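Local coordinates for protein rhamnosidase B (Bacillus sp., PDB 2OKX) that hydrolyses terminal alpha-L-rhamnose residues from glycosides, as a member of glycoside hydrolase family 78, at residues 63-68 against 101-106; 145-150 against 570-575. All blocks are in the same frame, centred on the assembly; numbering follows the deposited sequence.

Contact 1 (63-68 against 101-106); sequences PVRSWP and NFYYLR
Arg65, Trp67 and Pro68 meet Tyr103 and Leu105 in a loop-to-loop contact within the N-terminal beta domain, with apolar packing at one end and bridging waters along the rest. No direct hydrogen bond joins the two loops. Leu105, its CG beside the backbone N and anti to the carbonyl carbon (chi1 -74°), carries the apolar end: its CB lies 3.8 Å from Pro68 CD, the two side chains crossing at about a right angle, while its CD2 comes to the edge of the Trp67 ring, 4.1 Å from CE3. An alanine in place of Pro68 would lack CG and CD, and would probably leave a gap beside Leu105 CB and the Leu105 carbonyl oxygen. Both loops lead from the seven-stranded antiparallel sheet to the neighbouring five-stranded sheet, following strands 57-62 and 87-96 respectively. Within 101-106, an Asx turn shapes the backbone, Asn101 OD1 accepting from Tyr103 N at 2.8 Å. One water links Ser66 N to Tyr103 O, and a second, 2.8 Å from Ser66 O, accepts from Leu105 N. A third accepts from Arg65 NH1, at the guanidinium edge and in its plane, and donates to Phe102 O. Arg65 NH1 approaches Tyr103 CB to 3.6 Å, while Asp563 and Glu562 form salt bridges with this arginine.

Contact 2 (145-150 against 570-575); sequences ACQQGF and SYEQVF
Gln147 and Gln148, adjacent in sequence, address the 570-575 loop in two different ways, one across a glutamate side chain and the other over the backbone. The Gln147 side chain crosses that of Glu572 obliquely, its amide plane only 28° from the carboxylate plane, with Gln147 CD 3.7 Å from Glu572 CG. A bend at chi2 (91°) swings CD out of an extended course and over the glutamate chain. Nearer the backbone, Gln147 CB packs on Val574 CG2 at 3.8 Å. Gln148 instead stays extended beyond CG and brings its CD within 3.2 Å of Glu572 O. Its amide group also lies close to the carbonyl oxygens of Ser570 and Tyr571, and stands nearly perpendicular to the amide of Gln573, the planes 81° apart; Gln573 NE2 is itself hydrogen-bonded to Pro569 O. Outside partners fix the glutamate: Glu572 OE2 accepts from Trp576 NE1, and OE1 forms a salt bridge with Arg858. A glycerol, probably from the crystallisation liquor, bound about 3 Å from the Glu572 side chain is consistent with a pocket here. The contact joins two domains, the loop between strands 130-133 and 153-155 on the N-terminal side meeting, in the six-hairpin glycosidase domain, the loop that leads from helix 544-559 into helix 577-590.

How the contacts relate
The two contacts illustrate how a domain boundary can be built from loops, their centres 12 Å apart. Contact 1 comes first along the chain and is complete before contact 2 opens; it is local to the N-terminal domain, with 32 residues between its segments, whereas contact 2 spans 419 and reaches the helical glycosidase domain. They touch directly. Arg65 NH1 probably donates to Gln573 O, 3.0 Å away, Phe102 CB packs on Val574 CG2, and the Phe102 and Gln147 backbones are hydrogen-bonded. The loop 101-106 thus lies against both partners of contact 2, so that the beta domain meets the glycosidase domain through several of its loops, beside the glycerol site.

Contact 1 (63-68 against 101-106)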
loop_
_atom_site.group_PDB
_atom_site.type_symbol
_atom_site.label_atom_id
_atom_site.label_comp_id
_atom_site.label_asym_id
_atom_site.label_seq_id
_atom_site.Cartn_x
_atom_site.Cartn_y
_atom_site.Cartn_z
ATOM N N PRO A 63 -5.387 -4.538 -15.234
ATOM C CA PRO A 63 -4.155 -4.096 -15.892
ATOM C C PRO A 63 -3.277 -3.453 -14.820
ATOM O O PRO A 63 -3.669 -3.399 -13.658
ATOM C CB PRO A 63 -4.665 -3.073 -16.898
ATOM C CG PRO A 63 -5.773 -2.406 -16.122
ATOM C CD PRO A 63 -6.491 -3.595 -15.495
ATOM N N VAL A 64 -2.095 -2.979 -15.194
ATOM C CA VAL A 64 -1.241 -2.313 -14.219
ATOM C C VAL A 64 -1.939 -0.990 -13.917
ATOM O O VAL A 64 -2.806 -0.562 -14.684
ATOM C CB VAL A 64 0.175 -2.056 -14.782
ATOM C CG1 VAL A 64 0.876 -3.387 -15.051
ATOM C CG2 VAL A 64 0.100 -1.232 -16.057
ATOM N N ARG A 65 -1.590 -0.343 -12.811
ATOM C CA ARG A 65 -2.252 0.913 -12.474
ATOM C C ARG A 65 -1.960 1.977 -13.527
ATOM O O ARG A 65 -0.826 2.105 -14.001
ATOM C CB ARG A 65 -1.843 1.383 -11.072
ATOM C CG ARG A 65 -0.389 1.788 -10.901
ATOM C CD ARG A 65 -0.031 1.799 -9.413
ATOM N NE ARG A 65 0.065 0.437 -8.883
ATOM C CZ ARG A 65 0.020 0.122 -7.593
ATOM N NH1 ARG A 65 -0.127 1.074 -6.681
ATOM N NH2 ARG A 65 0.137 -1.148 -7.212
ATOM N N SER A 66 -2.991 2.731 -13.898
ATOM C CA SER A 66 -2.853 3.763 -14.927
ATOM C C SER A 66 -3.615 5.054 -14.659
ATOM O O SER A 66 -4.501 5.110 -13.808
ATOM C CB SER A 66 -3.382 3.251 -16.275
ATOM O OG SER A 66 -3.086 1.893 -16.513
ATOM N N TRP A 67 -3.238 6.093 -15.400
ATOM C CA TRP A 67 -3.960 7.360 -15.370
ATOM C C TRP A 67 -4.914 7.016 -16.518
ATOM O O TRP A 67 -4.470 6.539 -17.567
ATOM C CB TRP A 67 -3.089 8.544 -15.810
ATOM C CG TRP A 67 -1.996 8.949 -14.871
ATOM C CD1 TRP A 67 -0.656 8.716 -15.021
ATOM C CD2 TRP A 67 -2.139 9.707 -13.663
ATOM N NE1 TRP A 67 0.042 9.287 -13.984
ATOM C CE2 TRP A 67 -0.842 9.900 -13.136
ATOM C CE3 TRP A 67 -3.237 10.241 -12.974
ATOM C CZ2 TRP A 67 -0.612 10.608 -11.952
ATOM C CZ3 TRP A 67 -3.009 10.945 -11.797
ATOM C CH2 TRP A 67 -1.702 11.122 -11.298
ATOM N N PRO A 68 -6.225 7.213 -16.337
ATOM C CA PRO A 68 -7.148 6.884 -17.430
ATOM C C PRO A 68 -6.754 7.439 -18.804
ATOM O O PRO A 68 -7.066 6.834 -19.829
ATOM C CB PRO A 68 -8.472 7.443 -16.927
ATOM C CG PRO A 68 -8.378 7.174 -15.449
ATOM C CD PRO A 68 -6.960 7.611 -15.124
ATOM N N ASN A 101 -9.617 5.801 -5.801
ATOM C CA ASN A 101 -8.727 5.488 -4.682
ATOM C C ASN A 101 -7.303 5.958 -5.005
ATOM O O ASN A 101 -7.110 6.738 -5.940
ATOM C CB ASN A 101 -8.758 3.989 -4.316
ATOM C CG ASN A 101 -8.401 3.071 -5.480
ATOM O OD1 ASN A 101 -7.444 3.312 -6.216
ATOM N ND2 ASN A 101 -9.164 1.992 -5.629
ATOM N N PHE A 102 -6.318 5.501 -4.237
ATOM C CA PHE A 102 -4.926 5.919 -4.434
ATOM C C PHE A 102 -4.190 5.253 -5.599
ATOM O O PHE A 102 -3.018 5.549 -5.833
ATOM C CB PHE A 102 -4.112 5.696 -3.153
ATOM C CG PHE A 102 -4.497 6.590 -1.998
ATOM C CD1 PHE A 102 -5.792 7.085 -1.865
ATOM C CD2 PHE A 102 -3.582 6.840 -0.976
ATOM C CE1 PHE A 102 -6.175 7.807 -0.725
ATOM C CE2 PHE A 102 -3.950 7.555 0.166
ATOM C CZ PHE A 102 -5.254 8.038 0.293
ATOM N N TYR A 103 -4.846 4.333 -6.304
ATOM C CA TYR A 103 -4.217 3.685 -7.454
ATOM C C TYR A 103 -5.206 3.425 -8.587
ATOM O O TYR A 103 -4.984 2.575 -9.453
ATOM C CB TYR A 103 -3.488 2.382 -7.054
ATOM C CG TYR A 103 -4.246 1.380 -6.192
ATOM C CD1 TYR A 103 -5.405 0.748 -6.656
ATOM C CD2 TYR A 103 -3.750 1.004 -4.939
ATOM C CE1 TYR A 103 -6.045 -0.236 -5.895
ATOM C CE2 TYR A 103 -4.380 0.022 -4.173
ATOM C CZ TYR A 103 -5.526 -0.597 -4.659
ATOM O OH TYR A 103 -6.137 -1.581 -3.911
ATOM N N TYR A 104 -6.290 4.194 -8.579
ATOM C CA TYR A 104 -7.334 4.080 -9.586
ATOM C C TYR A 104 -8.207 5.329 -9.596
ATOM O O TYR A 104 -8.648 5.793 -8.546
ATOM C CB TYR A 104 -8.207 2.848 -9.308
ATOM C CG TYR A 104 -9.491 2.824 -10.114
ATOM C CD1 TYR A 104 -10.698 3.246 -9.553
ATOM C CD2 TYR A 104 -9.489 2.428 -11.450
ATOM C CE1 TYR A 104 -11.878 3.281 -10.309
ATOM C CE2 TYR A 104 -10.657 2.457 -12.216
ATOM C CZ TYR A 104 -11.846 2.886 -11.639
ATOM O OH TYR A 104 -12.992 2.924 -12.399
ATOM N N LEU A 105 -8.438 5.881 -10.784
ATOM C CA LEU A 105 -9.291 7.059 -10.919
ATOM C C LEU A 105 -10.590 6.592 -11.562
ATOM O O LEU A 105 -10.579 5.993 -12.639
ATOM C CB LEU A 105 -8.616 8.132 -11.782
ATOM C CG LEU A 105 -7.466 8.904 -11.117
ATOM C CD1 LEU A 105 -6.216 8.027 -11.034
ATOM C CD2 LEU A 105 -7.167 10.156 -11.924
ATOM N N ARG A 106 -11.706 6.855 -10.892
ATOM C CA ARG A 106 -13.009 6.430 -11.387
ATOM C C ARG A 106 -13.252 6.748 -12.859
ATOM O O ARG A 106 -13.083 7.887 -13.304
ATOM C CB ARG A 106 -14.134 7.053 -10.558
ATOM C CG ARG A 106 -15.482 6.387 -10.803
ATOM C CD ARG A 106 -16.647 7.155 -10.208
ATOM N NE ARG A 106 -17.889 6.398 -10.353
ATOM C CZ ARG A 106 -19.085 6.832 -9.973
ATOM N NH1 ARG A 106 -19.216 8.032 -9.422
ATOM N NH2 ARG A 106 -20.150 6.056 -10.132
HETATM O O HOH W 1 -0.592 4.055 -6.638
HETATM O O HOH W 2 -5.542 2.099 -12.227
HETATM O O HOH W 3 -7.091 4.339 -13.087
#

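Contact 2 (145-150 against 570-575)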
loop_
_atom_site.group_PDB
_atom_site.type_symbol
_atom_site.label_atom_id
_atom_site.label_comp_id
_atom_site.label_asym_id
_atom_site.label_seq_id
_atom_site.Cartn_x
_atom_site.Cartn_y
_atom_site.Cartn_z
ATOM N N ALA A 145 -10.105 0.125 2.279
ATOM C CA ALA A 145 -9.355 1.202 2.912
ATOM C C ALA A 145 -9.484 2.446 2.052
ATOM O O ALA A 145 -9.877 2.361 0.884
ATOM C CB ALA A 145 -7.880 0.807 3.042
ATOM N N CYS A 146 -9.143 3.600 2.611
ATOM C CA CYS A 146 -9.235 4.831 1.837
ATOM C C CYS A 146 -8.345 4.743 0.603
ATOM O O CYS A 146 -8.616 5.385 -0.412
ATOM C CB CYS A 146 -8.839 6.045 2.690
ATOM S SG CYS A 146 -7.110 6.093 3.255
ATOM N N GLN A 147 -7.299 3.922 0.681
ATOM C CA GLN A 147 -6.357 3.777 -0.426
ATOM C C GLN A 147 -6.712 2.698 -1.441
ATOM O O GLN A 147 -6.279 2.763 -2.593
ATOM C CB GLN A 147 -4.942 3.456 0.098
ATOM C CG GLN A 147 -4.404 4.382 1.190
ATOM C CD GLN A 147 -4.727 3.887 2.585
ATOM O OE1 GLN A 147 -5.530 2.970 2.758
ATOM N NE2 GLN A 147 -4.107 4.500 3.593
ATOM N N GLN A 148 -7.510 1.720 -1.030
ATOM C CA GLN A 148 -7.800 0.597 -1.911
ATOM C C GLN A 148 -9.235 0.350 -2.373
ATOM O O GLN A 148 -10.074 1.245 -2.353
ATOM C CB GLN A 148 -7.239 -0.663 -1.251
ATOM C CG GLN A 148 -5.900 -0.415 -0.546
ATOM C CD GLN A 148 -5.066 -1.674 -0.421
ATOM O OE1 GLN A 148 -4.518 -1.979 0.646
ATOM N NE2 GLN A 148 -4.959 -2.410 -1.513
ATOM N N GLY A 149 -9.492 -0.885 -2.801
ATOM C CA GLY A 149 -10.810 -1.258 -3.286
ATOM C C GLY A 149 -11.769 -1.756 -2.223
ATOM O O GLY A 149 -12.065 -1.045 -1.265
ATOM N N PHE A 150 -12.240 -2.990 -2.376
ATOM C CA PHE A 150 -13.198 -3.563 -1.433
ATOM C C PHE A 150 -12.859 -4.979 -0.978
ATOM O O PHE A 150 -12.298 -5.767 -1.739
ATOM C CB PHE A 150 -14.590 -3.600 -2.079
ATOM C CG PHE A 150 -15.108 -2.252 -2.494
ATOM C CD1 PHE A 150 -15.960 -1.533 -1.662
ATOM C CD2 PHE A 150 -14.741 -1.698 -3.714
ATOM C CE1 PHE A 150 -16.441 -0.283 -2.037
ATOM C CE2 PHE A 150 -15.214 -0.444 -4.102
ATOM C CZ PHE A 150 -16.066 0.264 -3.261
ATOM N N SER A 570 0.226 -4.372 2.901
ATOM C CA SER A 570 -0.975 -4.493 3.718
ATOM C C SER A 570 -1.935 -3.307 3.644
ATOM O O SER A 570 -2.921 -3.351 2.904
ATOM C CB SER A 570 -0.591 -4.754 5.181
ATOM O OG SER A 570 0.237 -3.722 5.689
ATOM N N TYR A 571 -1.645 -2.247 4.397
ATOM C CA TYR A 571 -2.518 -1.079 4.437
ATOM C C TYR A 571 -2.805 -0.333 3.139
ATOM O O TYR A 571 -3.962 0.008 2.877
ATOM C CB TYR A 571 -2.012 -0.055 5.465
ATOM C CG TYR A 571 -1.995 -0.566 6.890
ATOM C CD1 TYR A 571 -0.900 -1.273 7.384
ATOM C CD2 TYR A 571 -3.101 -0.395 7.723
ATOM C CE1 TYR A 571 -0.907 -1.804 8.671
ATOM C CE2 TYR A 571 -3.122 -0.923 9.011
ATOM C CZ TYR A 571 -2.025 -1.629 9.478
ATOM O OH TYR A 571 -2.060 -2.196 10.731
ATOM N N GLU A 572 -1.788 -0.096 2.314
ATOM C CA GLU A 572 -2.014 0.702 1.112
ATOM C C GLU A 572 -1.760 0.125 -0.284
ATOM O O GLU A 572 -2.614 0.270 -1.165
ATOM C CB GLU A 572 -1.248 2.024 1.264
ATOM C CG GLU A 572 -1.280 2.565 2.698
ATOM C CD GLU A 572 -0.883 4.028 2.804
ATOM O OE1 GLU A 572 -0.586 4.483 3.931
ATOM O OE2 GLU A 572 -0.881 4.727 1.771
ATOM N N GLN A 573 -0.607 -0.510 -0.497
ATOM C CA GLN A 573 -0.278 -1.060 -1.816
ATOM C C GLN A 573 -0.257 0.100 -2.818
ATOM O O GLN A 573 -0.615 -0.056 -3.990
ATOM C CB GLN A 573 -1.319 -2.106 -2.239
ATOM C CG GLN A 573 -1.287 -3.397 -1.416
ATOM C CD GLN A 573 -2.523 -4.267 -1.618
ATOM O OE1 GLN A 573 -3.074 -4.344 -2.715
ATOM N NE2 GLN A 573 -2.949 -4.941 -0.553
ATOM N N VAL A 574 0.180 1.260 -2.334
ATOM C CA VAL A 574 0.245 2.483 -3.133
ATOM C C VAL A 574 1.657 2.868 -3.566
ATOM O O VAL A 574 2.610 2.744 -2.796
ATOM C CB VAL A 574 -0.352 3.677 -2.339
ATOM C CG1 VAL A 574 -0.122 4.989 -3.090
ATOM C CG2 VAL A 574 -1.842 3.458 -2.116
ATOM N N PHE A 575 1.787 3.342 -4.803
ATOM C CA PHE A 575 3.082 3.782 -5.284
ATOM C C PHE A 575 3.345 5.187 -4.752
ATOM O O PHE A 575 2.909 6.183 -5.342
ATOM C CB PHE A 575 3.137 3.775 -6.819
ATOM C CG PHE A 575 4.298 4.553 -7.398
ATOM C CD1 PHE A 575 5.511 4.649 -6.716
ATOM C CD2 PHE A 575 4.172 5.195 -8.626
ATOM C CE1 PHE A 575 6.579 5.377 -7.252
ATOM C CE2 PHE A 575 5.230 5.923 -9.173
ATOM C CZ PHE A 575 6.436 6.015 -8.482
#